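Local coordinates for methyltransferase (Streptomyces regensis, PDB 5N5D) that transfers a methyl group from S-adenosylmethionine to a hydroxyl group in the biosynthesis of tomaymycin, at the interface of chains A and B. Numbering follows the deposited sequence. Chains: chain A/B, Methyltransferase.

The three contacts involve different residues of a two-fold symmetric dimer interface. Contact 1 lies across the axis, whereas contact 2 and most of contact 3 have twins elsewhere with the chains exchanged. The C-alpha centres of contacts 1 and 2 lie about 18 Å apart, as do those of contacts 1 and 3; contacts 2 and 3 are about 17 Å apart. Contact 1 joins the two copies of strand 203-211, contact 2 sets helix 6-21 against helix 185-198 across the chains, and contact 3 packs helix 47-60 onto strands 165-169 and 217-224. Together they suggest a stable dimer, although the structure alone does not prove one in solution.

Contact 1: the interface of chains A and B. Residues chain A 208-212; chain B 208-211, 216.
A:Gln209 to A:Val211 pair antiparallel with B:Val211 to B:Gln209 at the ends of strands 203-211, B:Val211 N donating to A:Gln209 O at 3.1 Å and A:Val211 N to B:Gln209 O at the same distance. Each donor sits well above the plane of its carbonyl, 53° out of it for A:Gln209 and 49° for B:Gln209. Water 1 joins B:Gln209 N to A:Val211 O, and water 2 likewise links A:Gln209 N to B:Val211 O, extending the ladder through solvent. Branched residues suit an extended strand and put methyls where the partner can meet them. At the two-fold axis A:Val211 CG1 touches B:Val211 CG1 at 3.7 Å, the side chains crossing at about a right angle. With chi1 at -61°, A:Val211 holds CG2 between its backbone N and carbonyl carbon, and this methyl meets B:Tyr216 CE1 at 3.5 Å. On the threonines CG2 serves the contact, A:Thr210 CG2 lying 3.8 Å from B:Ile208 CG2. B:Tyr216 OH donates to the amide oxygen B:Gln209 OE1 at 2.6 Å, which helps to hold the end of the glutamine side chain, extended beyond CG. The other end of that amide, B:Gln209 NE2, rests 3.6 Å from A:Gly212 CA.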
ATOM      1  N   ILE A 208      -7.997  -0.681   2.201  1.00 13.79           N
ATOM      2  CA  ILE A 208      -7.828  -1.458   0.982  1.00 13.98           C
ATOM      3  C   ILE A 208      -8.206  -2.898   1.283  1.00 13.29           C
ATOM      4  O   ILE A 208      -7.649  -3.507   2.206  1.00 14.42           O
ATOM      5  CB  ILE A 208      -6.385  -1.376   0.464  1.00 14.17           C
ATOM      6  CG1 ILE A 208      -5.993   0.071   0.157  1.00 17.13           C
ATOM      7  CG2 ILE A 208      -6.204  -2.246  -0.777  1.00 15.20           C
ATOM      8  CD1 ILE A 208      -6.788   0.718  -0.960  1.00 19.71           C
ATOM      9  N   GLN A 209      -9.143  -3.439   0.507  1.00 14.41           N
ATOM     10  CA  GLN A 209      -9.485  -4.854   0.592  1.00 13.56           C
ATOM     11  C   GLN A 209      -8.523  -5.673  -0.261  1.00 13.81           C
ATOM     12  O   GLN A 209      -8.207  -5.299  -1.396  1.00 14.80           O
ATOM     13  CB  GLN A 209     -10.917  -5.094   0.114  1.00 15.69           C
ATOM     14  CG  GLN A 209     -12.007  -4.267   0.782  1.00 18.04           C
ATOM     15  CD  GLN A 209     -13.382  -4.505   0.132  1.00 18.18           C
ATOM     16  OE1 GLN A 209     -13.958  -5.585   0.246  1.00 18.15           O
ATOM     17  NE2 GLN A 209     -13.892  -3.497  -0.564  1.00 18.09           N
ATOM     18  N   THR A 210      -8.067  -6.801   0.283  1.00 13.95           N
ATOM     19  CA  THR A 210      -7.090  -7.645  -0.391  1.00 15.45           C
ATOM     20  C   THR A 210      -7.539  -9.102  -0.387  1.00 16.27           C
ATOM     21  O   THR A 210      -8.361  -9.524   0.427  1.00 14.78           O
ATOM     22  CB  THR A 210      -5.702  -7.552   0.268  1.00 15.49           C
ATOM     23  OG1 THR A 210      -5.768  -8.065   1.602  1.00 16.64           O
ATOM     24  CG2 THR A 210      -5.210  -6.112   0.313  1.00 16.32           C
ATOM     25  N   VAL A 211      -6.977  -9.869  -1.320  1.00 13.80           N
ATOM     26  CA  VAL A 211      -7.078 -11.322  -1.317  1.00 14.11           C
ATOM     27  C   VAL A 211      -5.686 -11.873  -1.592  1.00 14.44           C
ATOM     28  O   VAL A 211      -4.747 -11.132  -1.888  1.00 17.28           O
ATOM     29  CB  VAL A 211      -8.103 -11.863  -2.339  1.00 15.22           C
ATOM     30  CG1 VAL A 211      -9.504 -11.341  -2.023  1.00 16.08           C
ATOM     31  CG2 VAL A 211      -7.690 -11.530  -3.776  1.00 16.77           C
ATOM     32  N   GLY A 212      -5.563 -13.186  -1.481  1.00 14.54           N
ATOM     33  CA  GLY A 212      -4.279 -13.849  -1.540  1.00 14.71           C
ATOM     34  C   GLY A 212      -4.281 -15.041  -0.607  1.00 16.27           C
ATOM     35  O   GLY A 212      -5.336 -15.543  -0.237  1.00 16.19           O
TER
ATOM     36  N   ILE B 208       0.298  -6.818  -4.717  1.00 12.21           N
ATOM     37  CA  ILE B 208      -0.838  -6.987  -3.822  1.00 13.98           C
ATOM     38  C   ILE B 208      -2.089  -7.176  -4.666  1.00 14.53           C
ATOM     39  O   ILE B 208      -2.362  -6.361  -5.554  1.00 15.37           O
ATOM     40  CB  ILE B 208      -0.988  -5.762  -2.900  1.00 14.72           C
ATOM     41  CG1 ILE B 208       0.277  -5.565  -2.054  1.00 15.81           C
ATOM     42  CG2 ILE B 208      -2.243  -5.873  -2.033  1.00 15.75           C
ATOM     43  CD1 ILE B 208       0.525  -6.643  -1.029  1.00 19.48           C
ATOM     44  N   GLN B 209      -2.844  -8.245  -4.395  1.00 15.85           N
ATOM     45  CA  GLN B 209      -4.141  -8.467  -5.025  0.65 14.71           C
ATOM     46  C   GLN B 209      -5.211  -7.727  -4.227  1.00 14.59           C
ATOM     47  O   GLN B 209      -5.292  -7.882  -3.005  1.00 15.75           O
ATOM     48  CB  GLN B 209      -4.487  -9.964  -5.088  0.65 14.95           C
ATOM     49  CG  GLN B 209      -3.379 -10.924  -5.618  0.65 14.34           C
ATOM     50  CD  GLN B 209      -3.719 -12.433  -5.464  0.65 14.68           C
ATOM     51  OE1 GLN B 209      -4.718 -12.930  -5.989  0.65 13.49           O
ATOM     52  NE2 GLN B 209      -2.869 -13.155  -4.744  0.65 15.41           N
ATOM     53  N   THR B 210      -6.027  -6.941  -4.916  1.00 15.27           N
ATOM     54  CA  THR B 210      -7.071  -6.162  -4.275  1.00 15.97           C
ATOM     55  C   THR B 210      -8.434  -6.548  -4.829  1.00 15.69           C
ATOM     56  O   THR B 210      -8.559  -7.074  -5.939  1.00 15.80           O
ATOM     57  CB  THR B 210      -6.864  -4.660  -4.476  1.00 17.42           C
ATOM     58  OG1 THR B 210      -6.992  -4.344  -5.870  1.00 18.43           O
ATOM     59  CG2 THR B 210      -5.492  -4.222  -3.968  1.00 18.09           C
ATOM     60  N   VAL B 211      -9.459  -6.275  -4.027  1.00 14.47           N
ATOM     61  CA  VAL B 211     -10.843  -6.348  -4.459  1.00 14.58           C
ATOM     62  C   VAL B 211     -11.550  -5.090  -3.973  1.00 14.15           C
ATOM     63  O   VAL B 211     -11.033  -4.330  -3.149  1.00 15.75           O
ATOM     64  CB  VAL B 211     -11.562  -7.620  -3.956  1.00 16.52           C
ATOM     65  CG1 VAL B 211     -10.861  -8.871  -4.472  1.00 15.91           C
ATOM     66  CG2 VAL B 211     -11.652  -7.644  -2.429  1.00 16.09           C
ATOM     67  N   TYR B 216     -11.765  -7.861  -8.855  1.00 15.40           N
ATOM     68  CA  TYR B 216     -10.487  -8.471  -8.517  1.00 14.62           C
ATOM     69  C   TYR B 216      -9.399  -7.959  -9.452  1.00 15.37           C
ATOM     70  O   TYR B 216      -9.539  -8.030 -10.678  1.00 17.17           O
ATOM     71  CB  TYR B 216     -10.632  -9.989  -8.622  1.00 14.04           C
ATOM     72  CG  TYR B 216      -9.369 -10.812  -8.514  1.00 15.66           C
ATOM     73  CD1 TYR B 216      -8.579 -10.782  -7.376  1.00 15.38           C
ATOM     74  CD2 TYR B 216      -9.008 -11.674  -9.536  1.00 18.33           C
ATOM     75  CE1 TYR B 216      -7.434 -11.568  -7.281  1.00 17.23           C
ATOM     76  CE2 TYR B 216      -7.885 -12.456  -9.450  1.00 19.16           C
ATOM     77  CZ  TYR B 216      -7.103 -12.408  -8.324  1.00 18.40           C
ATOM     78  OH  TYR B 216      -5.978 -13.202  -8.255  1.00 19.63           O
TER
HETATM   79  O   HOH W   1      -2.493  -9.696  -1.740  1.00 24.88           O
HETATM   80  O   HOH W   2     -10.258  -2.224  -1.950  1.00 33.90           O

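Contact 2: the interface of chains A and B. Residues chain A 177, 191, 194-195, 197-198; chain B 16-17, 20-21.
A:His194 and B:Phe17 make the aromatic meeting of this helix-to-helix contact: the imidazole NE2 lies 3.3 Å from B:Phe17 CE1, and CD2 also leans on the phenyl CD1. A torsion chi1 of -78°, with CG beside the backbone N, directs this ring from helix 185-198 toward helix 6-21. Aliphatic contacts continue from it. B:Leu21 splits its branches, CD1 going to A:His194 CD2 and CD2 pressing tightly on A:Leu197 CB at 3.4 Å. B:Leu20 places CD1 on A:His194 CB and CD2 3.6 Å from A:Ala198 CB, where the small alanine lets the helices come close. Polar groups gather around B:Tyr16, whose phenol can pack and also hold water. A:Val177 O lies 3.7 Å above one face of its ring, offset toward the rim, while A:Val177 CG2 touches CE2. A:Arg191, bent at chi3 (52°), donates through NH1 to A:Val177 O at 2.8 Å, and its guanidinium is turned 26° from the tyrosine ring plane. Water 3, in the plane of that ring, bridges B:Tyr16 OH to the carboxylate A:Glu195 OE2, 2.7 Å from each atom, and sits over the guanidinium centre. A:Arg191 NH2 forms a long salt bridge, 4.0 Å, with A:Glu195 OE2 and may partly offset its charge. By combining apolar leucine contacts with a water-bridged polar group, the site would anchor the N-terminal helix on the neighbouring chain if this dimer is the biological one.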
ATOM      1  N   VAL A 177     -18.030  -5.520   8.967  1.00 15.55           N
ATOM      2  CA  VAL A 177     -17.804  -4.150   9.405  0.50 14.93           C
ATOM      3  C   VAL A 177     -18.903  -3.209   8.927  1.00 15.87           C
ATOM      4  O   VAL A 177     -19.085  -2.133   9.504  1.00 15.30           O
ATOM      5  CB  VAL A 177     -16.410  -3.687   8.920  0.50 15.43           C
ATOM      6  CG1 VAL A 177     -16.418  -3.412   7.414  0.50 14.83           C
ATOM      7  CG2 VAL A 177     -15.935  -2.475   9.702  0.50 16.02           C
ATOM      8  N   ARG A 191     -15.241  -0.562  13.447  1.00 14.37           N
ATOM      9  CA  ARG A 191     -16.156   0.506  13.055  1.00 12.91           C
ATOM     10  C   ARG A 191     -15.858   1.782  13.826  1.00 14.09           C
ATOM     11  O   ARG A 191     -15.776   2.872  13.244  1.00 13.96           O
ATOM     12  CB  ARG A 191     -17.598   0.061  13.280  1.00 13.30           C
ATOM     13  CG  ARG A 191     -18.082  -0.998  12.291  1.00 13.33           C
ATOM     14  CD  ARG A 191     -19.505  -1.445  12.592  1.00 13.82           C
ATOM     15  NE  ARG A 191     -20.438  -0.325  12.715  1.00 15.77           N
ATOM     16  CZ  ARG A 191     -21.064   0.255  11.695  1.00 14.15           C
ATOM     17  NH1 ARG A 191     -20.863  -0.150  10.450  1.00 16.10           N
ATOM     18  NH2 ARG A 191     -21.893   1.260  11.920  1.00 14.45           N
ATOM     19  N   HIS A 194     -12.805   3.500  12.363  1.00 12.34           N
ATOM     20  CA  HIS A 194     -13.056   4.218  11.117  1.00 12.43           C
ATOM     21  C   HIS A 194     -13.874   5.474  11.370  1.00 12.49           C
ATOM     22  O   HIS A 194     -13.659   6.501  10.718  1.00 15.19           O
ATOM     23  CB  HIS A 194     -13.747   3.302  10.105  1.00 13.68           C
ATOM     24  CG  HIS A 194     -12.803   2.358   9.439  1.00 18.12           C
ATOM     25  ND1 HIS A 194     -12.292   1.250  10.076  1.00 18.68           N
ATOM     26  CD2 HIS A 194     -12.235   2.387   8.211  1.00 20.12           C
ATOM     27  CE1 HIS A 194     -11.461   0.623   9.261  1.00 20.91           C
ATOM     28  NE2 HIS A 194     -11.414   1.290   8.122  1.00 19.11           N
ATOM     29  N   GLU A 195     -14.807   5.410  12.320  1.00 13.26           N
ATOM     30  CA  GLU A 195     -15.560   6.598  12.708  1.00 13.04           C
ATOM     31  C   GLU A 195     -14.650   7.667  13.310  1.00 14.18           C
ATOM     32  O   GLU A 195     -14.835   8.866  13.056  1.00 15.39           O
ATOM     33  CB  GLU A 195     -16.657   6.204  13.693  1.00 14.38           C
ATOM     34  CG  GLU A 195     -17.780   5.414  13.057  1.00 14.62           C
ATOM     35  CD  GLU A 195     -18.693   4.772  14.079  1.00 15.78           C
ATOM     36  OE1 GLU A 195     -18.595   5.113  15.284  1.00 16.03           O
ATOM     37  OE2 GLU A 195     -19.491   3.910  13.670  1.00 16.01           O
ATOM     38  N   LEU A 197     -11.508   8.121  12.535  1.00 13.90           N
ATOM     39  CA  LEU A 197     -10.819   8.707  11.390  1.00 15.06           C
ATOM     40  C   LEU A 197     -11.707   9.714  10.667  1.00 13.11           C
ATOM     41  O   LEU A 197     -11.247  10.803  10.304  1.00 14.58           O
ATOM     42  CB  LEU A 197     -10.356   7.607  10.434  1.00 12.62           C
ATOM     43  CG  LEU A 197      -9.135   6.812  10.890  1.00 15.06           C
ATOM     44  CD1 LEU A 197      -8.978   5.563  10.033  1.00 13.91           C
ATOM     45  CD2 LEU A 197      -7.876   7.695  10.826  1.00 16.76           C
ATOM     46  N   ALA A 198     -12.987   9.379  10.467  1.00 12.87           N
ATOM     47  CA  ALA A 198     -13.891  10.313   9.805  1.00 13.12           C
ATOM     48  C   ALA A 198     -14.019  11.611  10.591  1.00 13.79           C
ATOM     49  O   ALA A 198     -14.162  12.687  10.001  1.00 14.66           O
ATOM     50  CB  ALA A 198     -15.269   9.680   9.633  1.00 14.91           C
TER
ATOM     51  N   TYR B  16     -18.471   1.509   2.230  1.00 16.04           N
ATOM     52  CA  TYR B  16     -18.420   1.820   3.653  1.00 13.81           C
ATOM     53  C   TYR B  16     -17.124   2.532   4.019  1.00 13.35           C
ATOM     54  O   TYR B  16     -17.144   3.611   4.623  1.00 15.78           O
ATOM     55  CB  TYR B  16     -18.583   0.542   4.478  1.00 13.56           C
ATOM     56  CG  TYR B  16     -18.250   0.745   5.936  1.00 13.85           C
ATOM     57  CD1 TYR B  16     -19.135   1.388   6.793  1.00 14.01           C
ATOM     58  CD2 TYR B  16     -17.022   0.334   6.450  1.00 14.91           C
ATOM     59  CE1 TYR B  16     -18.814   1.595   8.130  1.00 15.99           C
ATOM     60  CE2 TYR B  16     -16.696   0.536   7.774  1.00 13.96           C
ATOM     61  CZ  TYR B  16     -17.586   1.173   8.607  1.00 13.51           C
ATOM     62  OH  TYR B  16     -17.249   1.362   9.916  1.00 14.72           O
ATOM     63  N   PHE B  17     -15.977   1.939   3.681  1.00 14.87           N
ATOM     64  CA  PHE B  17     -14.704   2.565   4.025  1.00 15.24           C
ATOM     65  C   PHE B  17     -14.591   3.952   3.409  1.00 15.33           C
ATOM     66  O   PHE B  17     -14.197   4.919   4.078  1.00 16.13           O
ATOM     67  CB  PHE B  17     -13.536   1.704   3.542  1.00 17.01           C
ATOM     68  CG  PHE B  17     -13.322   0.435   4.316  1.00 19.55           C
ATOM     69  CD1 PHE B  17     -13.540   0.372   5.677  1.00 20.43           C
ATOM     70  CD2 PHE B  17     -12.848  -0.695   3.667  1.00 21.39           C
ATOM     71  CE1 PHE B  17     -13.319  -0.806   6.373  1.00 23.29           C
ATOM     72  CE2 PHE B  17     -12.626  -1.864   4.358  1.00 21.11           C
ATOM     73  CZ  PHE B  17     -12.863  -1.920   5.707  1.00 21.30           C
ATOM     74  N   LEU B  20     -16.342   6.972   5.056  1.00 14.22           N
ATOM     75  CA  LEU B  20     -15.732   7.526   6.253  1.00 12.17           C
ATOM     76  C   LEU B  20     -14.356   8.121   6.002  1.00 13.45           C
ATOM     77  O   LEU B  20     -13.954   9.049   6.713  1.00 14.70           O
ATOM     78  CB  LEU B  20     -15.622   6.444   7.334  1.00 14.48           C
ATOM     79  CG  LEU B  20     -16.974   5.956   7.868  1.00 14.82           C
ATOM     80  CD1 LEU B  20     -16.823   4.680   8.694  1.00 16.02           C
ATOM     81  CD2 LEU B  20     -17.615   7.051   8.692  1.00 14.81           C
ATOM     82  N   LEU B  21     -13.634   7.637   4.994  1.00 14.91           N
ATOM     83  CA  LEU B  21     -12.226   7.985   4.859  1.00 14.39           C
ATOM     84  C   LEU B  21     -11.876   8.843   3.650  1.00 14.32           C
ATOM     85  O   LEU B  21     -10.840   9.514   3.687  1.00 16.68           O
ATOM     86  CB  LEU B  21     -11.378   6.710   4.792  1.00 15.90           C
ATOM     87  CG  LEU B  21     -11.472   5.764   5.987  1.00 15.43           C
ATOM     88  CD1 LEU B  21     -10.477   4.617   5.807  1.00 15.31           C
ATOM     89  CD2 LEU B  21     -11.227   6.479   7.297  1.00 17.22           C
TER
HETATM   90  O   HOH W   3     -19.118   2.731  11.232  1.00 14.17           O

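Contact 3: the interface of chains A and B. Residues chain A 56, 163, 165, 221, 223; chain B 52, 55-56, 59.
Where A:Leu221 and A:Leu223 meet B:Leu55 and B:Leu59, no aromatic ring or other flat side chain takes part, and the planar groups present are backbone peptides: the carbonyl A:Leu221 O lies 3.7 Å from the methyl B:Leu55 CD1. The patch is otherwise wholly aliphatic, and no nitrogen or oxygen of one chain comes within bonding range of the other. Leucine suits the place because its two methyls can reach different neighbours from one stem. B:Leu55 does so, sending CD1 to A:Leu221 CD2 and CD2 to A:Leu223 CB, 3.9 Å away; A:Leu221 and B:Leu55 slide past each other in opposite directions. A:Leu221, with CG anti to its backbone N (chi1 -171°), instead reaches tip to tip toward B:Leu59, its CD2 standing 4.0 Å from B:Leu59 CD1. B:Leu59, which slots in from the end of helix 47-60, has more surface hidden by the other chain (60 Å²) than any other residue of the patch. Its CD1 also lies 3.8 Å from A:Val165 CG1. The modelled approach of its CD2 to A:Val165 CG2 is too short to be real, so the exact place of B:Leu59 CD2, and with it the 3.4 Å approach to A:Leu223 CD1, is doubtful. Near the two-fold axis, helix 47-60 meets its own copy, the side chains crossing at about a right angle, with A:Leu56 CD2 3.7 Å from B:Leu56 CD2.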
ATOM      1  N   LEU A  56       6.876   0.201   3.026  1.00 13.01           N
ATOM      2  CA  LEU A  56       6.290   1.405   3.608  1.00 13.61           C
ATOM      3  C   LEU A  56       7.220   2.027   4.639  1.00 13.62           C
ATOM      4  O   LEU A  56       7.400   3.249   4.664  1.00 14.33           O
ATOM      5  CB  LEU A  56       4.937   1.081   4.238  1.00 11.94           C
ATOM      6  CG  LEU A  56       3.825   0.712   3.257  1.00 14.66           C
ATOM      7  CD1 LEU A  56       2.622   0.159   4.010  1.00 16.30           C
ATOM      8  CD2 LEU A  56       3.414   1.901   2.392  1.00 15.75           C
ATOM      9  N   GLY A 163       3.531  13.137  10.112  1.00 19.70           N
ATOM     10  CA  GLY A 163       4.218  12.345   9.116  1.00 19.54           C
ATOM     11  C   GLY A 163       4.219  10.862   9.404  1.00 19.01           C
ATOM     12  O   GLY A 163       4.519  10.068   8.501  1.00 19.43           O
ATOM     13  N   VAL A 165       3.186   7.017   9.896  1.00 17.20           N
ATOM     14  CA  VAL A 165       2.305   6.102   9.182  0.54 16.70           C
ATOM     15  C   VAL A 165       1.781   5.078  10.178  1.00 15.97           C
ATOM     16  O   VAL A 165       2.553   4.498  10.950  1.00 16.68           O
ATOM     17  CB  VAL A 165       3.029   5.413   8.012  0.54 18.50           C
ATOM     18  CG1 VAL A 165       2.018   4.716   7.097  0.54 19.58           C
ATOM     19  CG2 VAL A 165       3.866   6.415   7.234  0.54 19.81           C
ATOM     20  N   LEU A 221      -4.465   2.231   6.055  1.00 13.33           N
ATOM     21  CA  LEU A 221      -3.228   2.994   6.073  0.57 13.12           C
ATOM     22  C   LEU A 221      -3.578   4.437   6.384  1.00 13.89           C
ATOM     23  O   LEU A 221      -4.359   5.060   5.655  1.00 13.09           O
ATOM     24  CB  LEU A 221      -2.482   2.886   4.743  0.57 14.45           C
ATOM     25  CG  LEU A 221      -1.074   3.484   4.751  0.57 16.28           C
ATOM     26  CD1 LEU A 221      -0.209   2.797   3.712  0.57 17.30           C
ATOM     27  CD2 LEU A 221      -1.099   4.991   4.501  0.57 17.08           C
ATOM     28  N   LEU A 223      -2.049   8.362   7.609  1.00 13.61           N
ATOM     29  CA  LEU A 223      -0.942   9.300   7.696  1.00 15.01           C
ATOM     30  C   LEU A 223      -1.309  10.374   8.708  1.00 15.32           C
ATOM     31  O   LEU A 223      -2.349  11.031   8.572  1.00 14.85           O
ATOM     32  CB  LEU A 223      -0.660   9.933   6.336  1.00 16.80           C
ATOM     33  CG  LEU A 223       0.422  11.014   6.301  1.00 21.97           C
ATOM     34  CD1 LEU A 223       1.785  10.423   6.589  1.00 23.30           C
ATOM     35  CD2 LEU A 223       0.407  11.706   4.945  1.00 26.24           C
TER
ATOM     36  N   LEU B  52      -4.944   6.030  -1.722  1.00 13.25           N
ATOM     37  CA  LEU B  52      -3.694   5.335  -1.428  1.00 13.24           C
ATOM     38  C   LEU B  52      -2.530   5.953  -2.196  1.00 13.89           C
ATOM     39  O   LEU B  52      -1.450   6.170  -1.634  1.00 13.65           O
ATOM     40  CB  LEU B  52      -3.820   3.846  -1.748  1.00 13.07           C
ATOM     41  CG  LEU B  52      -2.558   3.018  -1.456  1.00 15.22           C
ATOM     42  CD1 LEU B  52      -2.110   3.159  -0.008  1.00 16.65           C
ATOM     43  CD2 LEU B  52      -2.775   1.553  -1.784  1.00 18.11           C
ATOM     44  N   LEU B  55      -1.557   9.075  -0.449  1.00 11.96           N
ATOM     45  CA  LEU B  55      -0.851   8.843   0.805  1.00 12.78           C
ATOM     46  C   LEU B  55       0.567   8.342   0.564  1.00 12.85           C
ATOM     47  O   LEU B  55       1.495   8.731   1.281  1.00 15.34           O
ATOM     48  CB  LEU B  55      -1.639   7.860   1.667  1.00 15.29           C
ATOM     49  CG  LEU B  55      -2.999   8.391   2.128  1.00 15.35           C
ATOM     50  CD1 LEU B  55      -3.808   7.281   2.765  1.00 17.99           C
ATOM     51  CD2 LEU B  55      -2.834   9.545   3.098  1.00 19.64           C
ATOM     52  N   LEU B  56       0.760   7.489  -0.444  1.00 13.34           N
ATOM     53  CA  LEU B  56       2.111   7.038  -0.768  1.00 12.66           C
ATOM     54  C   LEU B  56       3.002   8.211  -1.150  1.00 14.01           C
ATOM     55  O   LEU B  56       4.158   8.296  -0.713  1.00 15.70           O
ATOM     56  CB  LEU B  56       2.064   6.012  -1.901  1.00 13.82           C
ATOM     57  CG  LEU B  56       1.476   4.649  -1.536  1.00 13.76           C
ATOM     58  CD1 LEU B  56       1.280   3.812  -2.793  1.00 15.65           C
ATOM     59  CD2 LEU B  56       2.352   3.910  -0.537  1.00 16.78           C
ATOM     60  N   LEU B  59       3.786  10.179   2.024  1.00 15.75           N
ATOM     61  CA  LEU B  59       4.696   9.439   2.894  0.52 20.47           C
ATOM     62  C   LEU B  59       6.129   9.524   2.394  1.00 18.38           C
ATOM     63  O   LEU B  59       7.072   9.596   3.191  1.00 19.84           O
ATOM     64  CB  LEU B  59       4.264   7.978   2.980  0.52 23.72           C
ATOM     65  CG  LEU B  59       3.118   7.698   3.938  0.52 26.48           C
ATOM     66  CD1 LEU B  59       2.551   6.316   3.663  0.52 26.83           C
ATOM     67  CD2 LEU B  59       3.611   7.813   5.366  0.52 29.24           C
TER